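Local coordinates for putative lipoprotein (PDB 4GBS) that probably binds haem or a related ligand as a HmuY-family lipoprotein of Bacteroides fragilis, at residues A62-T67 / D76-G81. Residues are numbered along the deposited sequence; the frame is centred on the assembly and turned at random.
Sequences ADDPDT and DVKTNG
A salt bridge between D64 and K78 ties the loop that leads into strand 70-73 to strand 76-79, one of the two edge strands of the four-stranded antiparallel sheet in this HmuY-family fold, a worked example of a long side chain reaching from a strand to a neighbouring loop. The two side chains reach toward each other from their own segments, and K78 NZ donates to D64 OD1 at 2.8 Å, meeting the carboxylate on its syn side and 17° out of its plane; OD2 stands farther from NZ, at 3.4 Å. Beyond CG the lysine is fully extended, which carries the ammonium across to the loop, while D64 holds CG anti to its own carbonyl carbon (chi1 -60°), beside the backbone N, which directs the carboxylate toward the strand. A second, water-mediated link is less certain: one water accepts from N80 ND2 at 3.0 Å and bridges to D66 O, but this leg, at 2.5 Å, is short and its detail doubtful; ND2 also bonds to W68 O. Y44 OH hydrogen-bonds to D64 OD1 as well, and W42 makes a cation-pi contact with K78. OD1 is thus gripped by two partners, and carboxylate and aromatic ring together probably stabilise the positive charge of the buried lysine.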
loop_
_atom_site.group_PDB
_atom_site.type_symbol
_atom_site.label_atom_id
_atom_site.label_comp_id
_atom_site.label_asym_id
_atom_site.label_seq_id
_atom_site.Cartn_x
_atom_site.Cartn_y
_atom_site.Cartn_z
ATOM N N ALA A 62 2.477 13.970 -9.636
ATOM C CA ALA A 62 3.514 12.959 -9.767
ATOM C C ALA A 62 3.756 12.521 -11.219
ATOM O O ALA A 62 2.947 12.781 -12.103
ATOM C CB ALA A 62 3.122 11.741 -8.942
ATOM N N ASP A 63 4.885 11.833 -11.435
ATOM C CA ASP A 63 5.282 11.232 -12.696
ATOM C C ASP A 63 5.161 9.719 -12.571
ATOM O O ASP A 63 6.141 9.053 -12.245
ATOM C CB ASP A 63 6.712 11.660 -13.091
ATOM C CG ASP A 63 7.225 11.024 -14.383
ATOM O OD1 ASP A 63 6.560 11.195 -15.447
ATOM O OD2 ASP A 63 8.298 10.375 -14.339
ATOM N N ASP A 64 3.958 9.175 -12.795
ATOM C CA ASP A 64 3.704 7.735 -12.696
ATOM C C ASP A 64 4.391 6.980 -13.820
ATOM O O ASP A 64 4.340 7.441 -14.969
ATOM C CB ASP A 64 2.198 7.429 -12.728
ATOM C CG ASP A 64 1.399 8.069 -11.622
ATOM O OD1 ASP A 64 1.953 8.258 -10.525
ATOM O OD2 ASP A 64 0.199 8.334 -11.838
ATOM N N PRO A 65 4.983 5.798 -13.541
ATOM C CA PRO A 65 5.594 5.014 -14.630
ATOM C C PRO A 65 4.522 4.446 -15.566
ATOM O O PRO A 65 3.322 4.510 -15.263
ATOM C CB PRO A 65 6.357 3.907 -13.882
ATOM C CG PRO A 65 5.651 3.749 -12.604
ATOM C CD PRO A 65 5.110 5.105 -12.244
ATOM N N ASP A 66 4.947 3.898 -16.705
ATOM C CA ASP A 66 4.030 3.362 -17.716
ATOM C C ASP A 66 3.163 2.239 -17.137
ATOM O O ASP A 66 1.973 2.166 -17.436
ATOM C CB ASP A 66 4.803 2.852 -18.955
ATOM C CG ASP A 66 5.559 3.911 -19.755
ATOM O OD1 ASP A 66 5.953 4.946 -19.158
ATOM O OD2 ASP A 66 5.790 3.686 -20.977
ATOM N N THR A 67 3.741 1.401 -16.273
ATOM C CA THR A 67 3.035 0.250 -15.739
ATOM C C THR A 67 3.294 0.143 -14.228
ATOM O O THR A 67 4.405 0.405 -13.764
ATOM C CB THR A 67 3.501 -0.998 -16.534
ATOM O OG1 THR A 67 2.738 -2.128 -16.140
ATOM C CG2 THR A 67 5.013 -1.280 -16.425
ATOM N N ASP A 76 -0.016 6.028 2.833
ATOM C CA ASP A 76 -1.017 6.219 1.789
ATOM C C ASP A 76 -0.819 5.279 0.623
ATOM O O ASP A 76 0.304 5.046 0.183
ATOM C CB ASP A 76 -0.967 7.665 1.248
ATOM C CG ASP A 76 -0.856 8.779 2.267
ATOM O OD1 ASP A 76 -1.562 8.712 3.304
ATOM O OD2 ASP A 76 -0.086 9.734 2.018
ATOM N N VAL A 77 -1.929 4.794 0.081
ATOM C CA VAL A 77 -1.941 3.893 -1.061
ATOM C C VAL A 77 -2.809 4.489 -2.171
ATOM O O VAL A 77 -3.880 5.033 -1.902
ATOM C CB VAL A 77 -2.449 2.461 -0.662
ATOM C CG1 VAL A 77 -2.497 1.520 -1.869
ATOM C CG2 VAL A 77 -1.613 1.849 0.455
ATOM N N LYS A 78 -2.347 4.364 -3.410
ATOM C CA LYS A 78 -3.131 4.676 -4.599
ATOM C C LYS A 78 -3.021 3.462 -5.514
ATOM O O LYS A 78 -2.048 2.698 -5.422
ATOM C CB LYS A 78 -2.750 6.000 -5.301
ATOM C CG LYS A 78 -1.436 6.007 -6.046
ATOM C CD LYS A 78 -1.325 7.281 -6.876
ATOM C CE LYS A 78 -0.025 7.311 -7.638
ATOM N NZ LYS A 78 0.055 8.521 -8.494
ATOM N N THR A 79 -4.033 3.250 -6.352
ATOM C CA THR A 79 -4.021 2.118 -7.268
ATOM C C THR A 79 -4.009 2.675 -8.686
ATOM O O THR A 79 -4.175 3.879 -8.885
ATOM C CB THR A 79 -5.206 1.160 -7.000
ATOM O OG1 THR A 79 -6.412 1.762 -7.447
ATOM C CG2 THR A 79 -5.330 0.753 -5.524
ATOM N N ASN A 80 -3.770 1.809 -9.664
ATOM C CA ASN A 80 -3.755 2.227 -11.058
ATOM C C ASN A 80 -5.057 1.802 -11.706
ATOM O O ASN A 80 -5.090 0.780 -12.386
ATOM C CB ASN A 80 -2.534 1.620 -11.763
ATOM C CG ASN A 80 -2.316 2.165 -13.133
ATOM O OD1 ASN A 80 -2.886 3.195 -13.521
ATOM N ND2 ASN A 80 -1.430 1.522 -13.868
ATOM N N GLY A 81 -6.137 2.538 -11.430
ATOM C CA GLY A 81 -7.474 2.181 -11.903
ATOM C C GLY A 81 -8.030 0.933 -11.226
ATOM O O GLY A 81 -8.893 0.255 -11.778
HETATM O O HOH W 1 -0.408 2.241 -16.635
#